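Local structure of Iron(III) ABC transporter, periplasmic iron-compound-binding protein (Vibrio cholerae, 5GGY) at residues A[24-32]-A[256-266]; A[106-117]-A[177-185]. The protein probably binds ferric hydroxamate siderophores such as Desferal in the periplasm and hands them to an ABC transporter for iron uptake. One frame throughout, in Å; residues are numbered along the deposited sequence.

Contact 1 of 2, residues A[24-32]-A[256-266]; sequences WDLLEQVLE and WSYGGAMSLRY
Trp24 and Trp256 meet as a T-shaped pair, the six-membered ring of Trp24 directing its edge at one face of Trp256 with the planes at 73°. CE3 of Trp24 makes the closest approach, 3.7 Å from Trp256 CZ2, while Tyr258 CD1 lies against the opposite face of Trp256. Around Trp24, Arg65 adds a cation-pi contact, and NE1 bonds to Pro41 O. At the other end of the helix, Glu32 OE1 reaches the edge of the Tyr266 ring; Tyr266 OH donates to it, though the modelled distance is too short to be trusted in detail, and Lys136 forms a salt bridge with OE2.

Between these aromatic ends, Glu28 runs extended into the turn that leads into helix 262-276, CG lying opposite the backbone N (chi1 165°). Its OE2 takes a nearly straight bond from Gly260 N (2.9 Å), met from above the carboxylate plane; OE1 receives a weak, bent one from Ser263 N. These N-H groups would probably favour its buried negative charge. Gln29, bent at chi2, accepts from Ala261 N through OE1 at 3.1 Å and gives NE2 to Ala116 O. A water joins Asp25 OD2 to Gly259 O.

Helix 24-32, in the N-terminal lobe, stands nearly perpendicular to the opening turn, 262-266, of the C-terminal helix, a pairing consistent with a class III (FhuD-like) binding protein; helices 43-49, 112-126 and 130-154 pack around them.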
loop_
_atom_site.group_PDB
_atom_site.type_symbol
_atom_site.label_atom_id
_atom_site.label_comp_id
_atom_site.label_asym_id
_atom_site.label_seq_id
_atom_site.Cartn_x
_atom_site.Cartn_y
_atom_site.Cartn_z
ATOM N N TRP A 24 -0.066 5.274 -21.897
ATOM C CA TRP A 24 -0.080 3.852 -21.567
ATOM C C TRP A 24 -0.237 3.586 -20.073
ATOM O O TRP A 24 -0.867 2.601 -19.683
ATOM C CB TRP A 24 1.194 3.183 -22.082
ATOM C CG TRP A 24 1.164 2.937 -23.555
ATOM C CD1 TRP A 24 0.100 3.119 -24.394
ATOM C CD2 TRP A 24 2.242 2.464 -24.372
ATOM N NE1 TRP A 24 0.449 2.788 -25.681
ATOM C CE2 TRP A 24 1.759 2.383 -25.695
ATOM C CE3 TRP A 24 3.567 2.102 -24.116
ATOM C CZ2 TRP A 24 2.554 1.953 -26.755
ATOM C CZ3 TRP A 24 4.353 1.675 -25.170
ATOM C CH2 TRP A 24 3.845 1.605 -26.473
ATOM N N ASP A 25 0.337 4.451 -19.242
ATOM C CA ASP A 25 0.223 4.289 -17.797
ATOM C C ASP A 25 -1.230 4.471 -17.374
ATOM O O ASP A 25 -1.766 3.678 -16.602
ATOM C CB ASP A 25 1.141 5.271 -17.060
ATOM C CG ASP A 25 0.835 6.721 -17.381
ATOM O OD1 ASP A 25 0.231 6.984 -18.441
ATOM O OD2 ASP A 25 1.201 7.599 -16.571
ATOM N N LEU A 26 -1.865 5.510 -17.909
ATOM C CA LEU A 26 -3.275 5.781 -17.654
ATOM C C LEU A 26 -4.161 4.701 -18.256
ATOM O O LEU A 26 -5.202 4.359 -17.694
ATOM C CB LEU A 26 -3.669 7.144 -18.220
ATOM C CG LEU A 26 -3.046 8.360 -17.537
ATOM C CD1 LEU A 26 -3.498 9.652 -18.207
ATOM C CD2 LEU A 26 -3.384 8.368 -16.048
ATOM N N LEU A 27 -3.751 4.177 -19.406
ATOM C CA LEU A 27 -4.469 3.083 -20.046
ATOM C C LEU A 27 -4.482 1.868 -19.134
ATOM O O LEU A 27 -5.501 1.193 -19.004
ATOM C CB LEU A 27 -3.838 2.728 -21.393
ATOM C CG LEU A 27 -4.465 1.552 -22.146
ATOM C CD1 LEU A 27 -5.970 1.727 -22.302
ATOM C CD2 LEU A 27 -3.807 1.374 -23.505
ATOM N N GLU A 28 -3.342 1.596 -18.508
ATOM C CA GLU A 28 -3.234 0.504 -17.547
ATOM C C GLU A 28 -4.140 0.740 -16.341
ATOM O O GLU A 28 -4.862 -0.161 -15.912
ATOM C CB GLU A 28 -1.785 0.336 -17.083
ATOM C CG GLU A 28 -1.634 -0.522 -15.833
ATOM C CD GLU A 28 -0.268 -0.385 -15.195
ATOM O OE1 GLU A 28 -0.168 -0.552 -13.961
ATOM O OE2 GLU A 28 0.707 -0.117 -15.930
ATOM N N GLN A 29 -4.099 1.960 -15.809
ATOM C CA GLN A 29 -4.866 2.325 -14.621
ATOM C C GLN A 29 -6.363 2.074 -14.781
ATOM O O GLN A 29 -6.980 1.436 -13.929
ATOM C CB GLN A 29 -4.634 3.797 -14.265
ATOM C CG GLN A 29 -3.188 4.173 -13.949
ATOM C CD GLN A 29 -2.716 3.690 -12.588
ATOM O OE1 GLN A 29 -2.846 2.514 -12.249
ATOM N NE2 GLN A 29 -2.157 4.605 -11.801
ATOM N N VAL A 30 -6.947 2.575 -15.866
ATOM C CA VAL A 30 -8.388 2.446 -16.066
ATOM C C VAL A 30 -8.797 0.999 -16.334
ATOM O O VAL A 30 -9.875 0.570 -15.926
ATOM C CB VAL A 30 -8.896 3.338 -17.226
ATOM C CG1 VAL A 30 -8.846 4.802 -16.831
ATOM C CG2 VAL A 30 -8.099 3.091 -18.498
ATOM N N LEU A 31 -7.936 0.245 -17.010
ATOM C CA LEU A 31 -8.225 -1.155 -17.301
ATOM C C LEU A 31 -8.248 -1.988 -16.026
ATOM O O LEU A 31 -9.121 -2.839 -15.849
ATOM C CB LEU A 31 -7.204 -1.732 -18.284
ATOM C CG LEU A 31 -7.323 -1.302 -19.747
ATOM C CD1 LEU A 31 -6.262 -1.989 -20.591
ATOM C CD2 LEU A 31 -8.715 -1.595 -20.282
ATOM N N GLU A 32 -7.285 -1.737 -15.142
ATOM C CA GLU A 32 -7.197 -2.458 -13.877
ATOM C C GLU A 32 -8.383 -2.145 -12.973
ATOM O O GLU A 32 -8.748 -2.946 -12.114
ATOM C CB GLU A 32 -5.888 -2.124 -13.159
ATOM C CG GLU A 32 -4.639 -2.576 -13.897
ATOM C CD GLU A 32 -4.414 -4.076 -13.824
ATOM O OE1 GLU A 32 -3.485 -4.566 -14.498
ATOM O OE2 GLU A 32 -5.157 -4.765 -13.090
ATOM N N TRP A 256 6.145 -2.738 -18.654
ATOM C CA TRP A 256 6.312 -1.304 -18.850
ATOM C C TRP A 256 6.845 -0.628 -17.590
ATOM O O TRP A 256 6.211 -0.661 -16.532
ATOM C CB TRP A 256 4.985 -0.675 -19.282
ATOM C CG TRP A 256 5.095 0.721 -19.836
ATOM C CD1 TRP A 256 4.369 1.809 -19.450
ATOM C CD2 TRP A 256 5.968 1.172 -20.882
ATOM N NE1 TRP A 256 4.736 2.910 -20.186
ATOM C CE2 TRP A 256 5.717 2.547 -21.071
ATOM C CE3 TRP A 256 6.938 0.549 -21.673
ATOM C CZ2 TRP A 256 6.400 3.308 -22.020
ATOM C CZ3 TRP A 256 7.615 1.306 -22.613
ATOM C CH2 TRP A 256 7.344 2.670 -22.778
ATOM N N SER A 257 8.020 -0.020 -17.714
ATOM C CA SER A 257 8.684 0.612 -16.583
ATOM C C SER A 257 8.211 2.046 -16.380
ATOM O O SER A 257 8.758 2.779 -15.557
ATOM C CB SER A 257 10.200 0.586 -16.774
ATOM O OG SER A 257 10.657 -0.719 -17.090
ATOM N N TYR A 258 7.195 2.437 -17.140
ATOM C CA TYR A 258 6.602 3.761 -17.007
ATOM C C TYR A 258 5.081 3.656 -16.949
ATOM O O TYR A 258 4.371 4.385 -17.640
ATOM C CB TYR A 258 7.032 4.661 -18.165
ATOM C CG TYR A 258 8.484 4.488 -18.555
ATOM C CD1 TYR A 258 8.846 3.657 -19.609
ATOM C CD2 TYR A 258 9.494 5.144 -17.863
ATOM C CE1 TYR A 258 10.165 3.491 -19.967
ATOM C CE2 TYR A 258 10.822 4.984 -18.215
ATOM C CZ TYR A 258 11.151 4.155 -19.269
ATOM O OH TYR A 258 12.468 3.984 -19.631
ATOM N N GLY A 259 4.588 2.741 -16.119
ATOM C CA GLY A 259 3.167 2.458 -16.059
ATOM C C GLY A 259 2.484 2.913 -14.782
ATOM O O GLY A 259 2.930 3.853 -14.124
ATOM N N GLY A 260 1.395 2.235 -14.435
ATOM C CA GLY A 260 0.601 2.595 -13.273
ATOM C C GLY A 260 0.889 1.762 -12.040
ATOM O O GLY A 260 1.985 1.224 -11.877
ATOM N N ALA A 261 -0.112 1.654 -11.171
ATOM C CA ALA A 261 0.030 0.962 -9.892
ATOM C C ALA A 261 0.302 -0.529 -10.052
ATOM O O ALA A 261 1.144 -1.086 -9.353
ATOM C CB ALA A 261 -1.216 1.170 -9.041
ATOM N N MET A 262 -0.413 -1.173 -10.967
ATOM C CA MET A 262 -0.313 -2.621 -11.114
ATOM C C MET A 262 0.926 -3.040 -11.898
ATOM O O MET A 262 1.306 -4.213 -11.882
ATOM C CB MET A 262 -1.576 -3.179 -11.777
ATOM C CG MET A 262 -2.813 -3.142 -10.882
ATOM S SD MET A 262 -2.637 -4.068 -9.342
ATOM C CE MET A 262 -2.403 -2.737 -8.168
ATOM N N SER A 263 1.559 -2.081 -12.573
ATOM C CA SER A 263 2.822 -2.339 -13.256
ATOM C C SER A 263 3.911 -2.639 -12.232
ATOM O O SER A 263 4.914 -3.275 -12.546
ATOM C CB SER A 263 3.229 -1.151 -14.130
ATOM O OG SER A 263 3.642 -0.054 -13.332
ATOM N N LEU A 264 3.704 -2.165 -11.007
ATOM C CA LEU A 264 4.613 -2.445 -9.903
ATOM C C LEU A 264 4.550 -3.923 -9.533
ATOM O O LEU A 264 5.573 -4.548 -9.247
ATOM C CB LEU A 264 4.270 -1.576 -8.690
ATOM C CG LEU A 264 4.193 -0.068 -8.941
ATOM C CD1 LEU A 264 3.685 0.656 -7.704
ATOM C CD2 LEU A 264 5.546 0.477 -9.370
ATOM N N ARG A 265 3.338 -4.474 -9.545
ATOM C CA ARG A 265 3.131 -5.888 -9.257
ATOM C C ARG A 265 3.716 -6.764 -10.358
ATOM O O ARG A 265 4.367 -7.770 -10.081
ATOM C CB ARG A 265 1.640 -6.196 -9.092
ATOM C CG ARG A 265 1.338 -7.662 -8.801
ATOM C CD ARG A 265 -0.098 -8.033 -9.159
ATOM N NE ARG A 265 -0.316 -9.477 -9.097
ATOM C CZ ARG A 265 -0.951 -10.101 -8.109
ATOM N NH1 ARG A 265 -1.448 -9.413 -7.092
ATOM N NH2 ARG A 265 -1.094 -11.419 -8.142
ATOM N N TYR A 266 3.467 -6.379 -11.606
ATOM C CA TYR A 266 3.965 -7.121 -12.760
ATOM C C TYR A 266 5.486 -7.096 -12.813
ATOM O O TYR A 266 6.126 -8.117 -13.074
ATOM C CB TYR A 266 3.389 -6.546 -14.055
ATOM C CG TYR A 266 1.878 -6.561 -14.115
ATOM C CD1 TYR A 266 1.175 -5.501 -14.672
ATOM C CD2 TYR A 266 1.154 -7.638 -13.619
ATOM C CE1 TYR A 266 -0.203 -5.510 -14.732
ATOM C CE2 TYR A 266 -0.228 -7.656 -13.675
ATOM C CZ TYR A 266 -0.900 -6.588 -14.233
ATOM O OH TYR A 266 -2.274 -6.604 -14.290
HETATM O O HOH W 1 2.052 6.297 -13.713
#

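Contact 2 of 2, residues A[106-117]-A[177-185]; sequences FSEQDNAAQVAI and TENSTPQYV
Phe106 touches Thr181, its CE1 lying 4.0 Å from the methyl CG2. The chain then makes an ST turn in which Ser107 OG accepts from Gln109 N. Beyond it, the carbonyl of Asp110 points at Asn179. Asn179 ND2 donates to Asp110 O at 3.3 Å, nearly in line with the C=O bond, chi1 of 61° turning the amide toward it. The backbone sets CB against the same oxygen; ND2 also donates to Lys200 O.

Asn111 occupies the N-cap of helix 112-126, and the next residue, Ala112, gives its N-H to Asn179 O (3.0 Å). The methyl of Ala112 rests on Thr181 CG2 at 3.7 Å. In the first turn, Ala113 places CB over one face of the Tyr184 ring, a CH-pi contact 3.7 Å from the centroid and 27° off the normal. One turn on, Ile117 CD1 comes within 3.7 Å of Tyr184 OH.

The opening segments 112-117 and 181-185 run at about 90° to each other where, as in FhuD-like proteins, the two lobes probably meet. Leu264 of helix 262-276 packs on Ala113, Thr181 and Tyr184, and Tyr141 of helix 130-154 covers Ile117 and Tyr184; Ser57 of the second subunit packs on Tyr184.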
loop_
_atom_site.group_PDB
_atom_site.type_symbol
_atom_site.label_atom_id
_atom_site.label_comp_id
_atom_site.label_asym_id
_atom_site.label_seq_id
_atom_site.Cartn_x
_atom_site.Cartn_y
_atom_site.Cartn_z
ATOM N N PHE A 106 6.420 10.723 -13.375
ATOM C CA PHE A 106 7.770 10.487 -13.882
ATOM C C PHE A 106 8.527 11.784 -14.139
ATOM O O PHE A 106 9.382 11.854 -15.022
ATOM C CB PHE A 106 7.716 9.637 -15.155
ATOM C CG PHE A 106 6.982 8.339 -14.976
ATOM C CD1 PHE A 106 7.621 7.244 -14.420
ATOM C CD2 PHE A 106 5.652 8.216 -15.348
ATOM C CE1 PHE A 106 6.947 6.049 -14.244
ATOM C CE2 PHE A 106 4.977 7.025 -15.171
ATOM C CZ PHE A 106 5.624 5.944 -14.615
ATOM N N SER A 107 8.212 12.812 -13.358
ATOM C CA SER A 107 8.972 14.048 -13.419
ATOM C C SER A 107 10.215 13.899 -12.554
ATOM O O SER A 107 10.353 12.925 -11.815
ATOM C CB SER A 107 8.130 15.242 -12.961
ATOM O OG SER A 107 8.488 15.647 -11.653
ATOM N N GLU A 108 11.116 14.868 -12.664
ATOM C CA GLU A 108 12.374 14.874 -11.927
ATOM C C GLU A 108 12.168 14.738 -10.420
ATOM O O GLU A 108 12.919 14.041 -9.736
ATOM C CB GLU A 108 13.150 16.159 -12.239
ATOM C CG GLU A 108 12.271 17.362 -12.582
ATOM C CD GLU A 108 11.789 17.360 -14.026
ATOM O OE1 GLU A 108 12.439 16.702 -14.866
ATOM O OE2 GLU A 108 10.754 18.000 -14.313
ATOM N N GLN A 109 11.129 15.392 -9.914
ATOM C CA GLN A 109 10.875 15.443 -8.480
ATOM C C GLN A 109 9.787 14.471 -8.035
ATOM O O GLN A 109 9.485 14.377 -6.849
ATOM C CB GLN A 109 10.505 16.871 -8.073
ATOM C CG GLN A 109 9.430 17.504 -8.936
ATOM C CD GLN A 109 9.394 19.009 -8.803
ATOM O OE1 GLN A 109 10.026 19.727 -9.579
ATOM N NE2 GLN A 109 8.663 19.499 -7.809
ATOM N N ASP A 110 9.202 13.750 -8.987
ATOM C CA ASP A 110 8.203 12.738 -8.660
ATOM C C ASP A 110 8.843 11.424 -8.229
ATOM O O ASP A 110 9.846 10.993 -8.794
ATOM C CB ASP A 110 7.277 12.470 -9.851
ATOM C CG ASP A 110 6.252 13.563 -10.053
ATOM O OD1 ASP A 110 5.817 13.758 -11.207
ATOM O OD2 ASP A 110 5.883 14.231 -9.062
ATOM N N ASN A 111 8.260 10.794 -7.217
ATOM C CA ASN A 111 8.552 9.398 -6.944
ATOM C C ASN A 111 7.531 8.561 -7.695
ATOM O O ASN A 111 6.403 8.392 -7.244
ATOM C CB ASN A 111 8.524 9.091 -5.449
ATOM C CG ASN A 111 9.038 7.701 -5.140
ATOM O OD1 ASN A 111 8.267 6.744 -5.066
ATOM N ND2 ASN A 111 10.351 7.578 -4.981
ATOM N N ALA A 112 7.951 8.046 -8.847
ATOM C CA ALA A 112 7.052 7.473 -9.850
ATOM C C ALA A 112 6.032 6.479 -9.301
ATOM O O ALA A 112 4.838 6.592 -9.573
ATOM C CB ALA A 112 7.871 6.808 -10.943
ATOM N N ALA A 113 6.504 5.511 -8.524
ATOM C CA ALA A 113 5.641 4.450 -8.011
ATOM C C ALA A 113 4.582 4.968 -7.040
ATOM O O ALA A 113 3.433 4.535 -7.079
ATOM C CB ALA A 113 6.472 3.388 -7.344
ATOM N N GLN A 114 4.974 5.890 -6.166
ATOM C CA GLN A 114 4.034 6.477 -5.217
ATOM C C GLN A 114 2.974 7.291 -5.943
ATOM O O GLN A 114 1.797 7.247 -5.588
ATOM C CB GLN A 114 4.759 7.354 -4.197
ATOM C CG GLN A 114 5.634 6.584 -3.226
ATOM C CD GLN A 114 6.273 7.489 -2.189
ATOM O OE1 GLN A 114 5.918 8.662 -2.073
ATOM N NE2 GLN A 114 7.222 6.948 -1.433
ATOM N N VAL A 115 3.402 8.030 -6.965
ATOM C CA VAL A 115 2.492 8.846 -7.760
ATOM C C VAL A 115 1.539 7.961 -8.557
ATOM O O VAL A 115 0.358 8.269 -8.702
ATOM C CB VAL A 115 3.264 9.776 -8.718
ATOM C CG1 VAL A 115 2.305 10.572 -9.586
ATOM C CG2 VAL A 115 4.159 10.716 -7.928
ATOM N N ALA A 116 2.065 6.847 -9.057
ATOM C CA ALA A 116 1.261 5.871 -9.787
ATOM C C ALA A 116 0.177 5.279 -8.897
ATOM O O ALA A 116 -0.959 5.088 -9.332
ATOM C CB ALA A 116 2.140 4.765 -10.347
ATOM N N ILE A 117 0.541 4.992 -7.651
ATOM C CA ILE A 117 -0.396 4.471 -6.667
ATOM C C ILE A 117 -1.449 5.512 -6.308
ATOM O O ILE A 117 -2.632 5.205 -6.190
ATOM C CB ILE A 117 0.334 4.022 -5.378
ATOM C CG1 ILE A 117 1.177 2.782 -5.653
ATOM C CG2 ILE A 117 -0.662 3.751 -4.267
ATOM C CD1 ILE A 117 1.955 2.305 -4.450
ATOM N N THR A 177 16.713 4.915 -11.948
ATOM C CA THR A 177 17.193 5.698 -10.818
ATOM C C THR A 177 16.330 5.544 -9.566
ATOM O O THR A 177 15.399 4.742 -9.534
ATOM C CB THR A 177 17.271 7.190 -11.188
ATOM O OG1 THR A 177 15.951 7.716 -11.364
ATOM C CG2 THR A 177 18.059 7.375 -12.480
ATOM N N GLU A 178 16.652 6.333 -8.544
ATOM C CA GLU A 178 16.031 6.216 -7.224
ATOM C C GLU A 178 14.525 6.474 -7.246
ATOM O O GLU A 178 13.773 5.856 -6.494
ATOM C CB GLU A 178 16.700 7.182 -6.243
ATOM C CG GLU A 178 16.194 7.076 -4.816
ATOM C CD GLU A 178 16.807 8.117 -3.900
ATOM O OE1 GLU A 178 16.560 8.050 -2.676
ATOM O OE2 GLU A 178 17.533 9.001 -4.402
ATOM N N ASN A 179 14.091 7.379 -8.115
ATOM C CA ASN A 179 12.685 7.754 -8.183
ATOM C C ASN A 179 11.901 6.942 -9.210
ATOM O O ASN A 179 10.750 7.254 -9.509
ATOM C CB ASN A 179 12.555 9.243 -8.502
ATOM C CG ASN A 179 13.173 9.606 -9.835
ATOM O OD1 ASN A 179 14.092 8.939 -10.308
ATOM N ND2 ASN A 179 12.669 10.669 -10.452
ATOM N N SER A 180 12.528 5.902 -9.749
ATOM C CA SER A 180 11.884 5.071 -10.760
ATOM C C SER A 180 10.996 4.006 -10.125
ATOM O O SER A 180 11.046 3.775 -8.918
ATOM C CB SER A 180 12.929 4.406 -11.658
ATOM O OG SER A 180 13.726 3.493 -10.926
ATOM N N THR A 181 10.177 3.363 -10.950
ATOM C CA THR A 181 9.320 2.276 -10.490
ATOM C C THR A 181 10.057 0.937 -10.295
ATOM O O THR A 181 9.690 0.170 -9.404
ATOM C CB THR A 181 8.119 2.058 -11.447
ATOM O OG1 THR A 181 8.580 1.910 -12.794
ATOM C CG2 THR A 181 7.162 3.238 -11.372
ATOM N N PRO A 182 11.088 0.638 -11.118
ATOM C CA PRO A 182 11.800 -0.602 -10.781
ATOM C C PRO A 182 12.571 -0.501 -9.465
ATOM O O PRO A 182 12.709 -1.499 -8.759
ATOM C CB PRO A 182 12.758 -0.789 -11.959
ATOM C CG PRO A 182 12.132 -0.042 -13.080
ATOM C CD PRO A 182 11.502 1.150 -12.438
ATOM N N GLN A 183 13.065 0.691 -9.150
ATOM C CA GLN A 183 13.753 0.929 -7.884
ATOM C C GLN A 183 12.829 0.637 -6.706
ATOM O O GLN A 183 13.230 0.009 -5.725
ATOM C CB GLN A 183 14.263 2.370 -7.813
ATOM C CG GLN A 183 14.802 2.778 -6.451
ATOM C CD GLN A 183 16.114 2.100 -6.101
ATOM O OE1 GLN A 183 16.756 1.478 -6.948
ATOM N NE2 GLN A 183 16.521 2.218 -4.842
ATOM N N TYR A 184 11.588 1.098 -6.817
ATOM C CA TYR A 184 10.565 0.845 -5.813
ATOM C C TYR A 184 10.315 -0.651 -5.681
ATOM O O TYR A 184 10.172 -1.177 -4.578
ATOM C CB TYR A 184 9.275 1.583 -6.182
ATOM C CG TYR A 184 8.042 1.146 -5.413
ATOM C CD1 TYR A 184 7.225 0.120 -5.883
ATOM C CD2 TYR A 184 7.674 1.786 -4.239
ATOM C CE1 TYR A 184 6.099 -0.271 -5.189
ATOM C CE2 TYR A 184 6.547 1.404 -3.540
ATOM C CZ TYR A 184 5.762 0.375 -4.021
ATOM O OH TYR A 184 4.639 -0.012 -3.328
ATOM N N VAL A 185 10.262 -1.324 -6.825
ATOM C CA VAL A 185 10.062 -2.765 -6.872
ATOM C C VAL A 185 11.205 -3.509 -6.179
ATOM O O VAL A 185 10.970 -4.433 -5.394
ATOM C CB VAL A 185 9.927 -3.255 -8.328
ATOM C CG1 VAL A 185 10.184 -4.750 -8.431
ATOM C CG2 VAL A 185 8.554 -2.888 -8.891
#

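How the contacts relate
From the N terminus the chain passes strand 19-21 and enters helix 24-32, whose partner in contact 1 arrives only 224 residues later, close to the C terminus. Contact 2 falls wholly within that long loop and closes a shorter one of 59 residues, which includes helix 130-154 and strands 161-167 and 172-176. The smaller closure ties the start of helix 112-126, which follows the parallel sheet 19-21/80-83/100-102, to helix 181-188 beyond the first two strands of the mixed sheet. The centres of the two contacts lie about 13 Å apart, and they touch: Tyr258 packs on Phe106, and Leu264 on Val185. Together they tie elements of the three-stranded parallel sheet region to those of the mixed sheet.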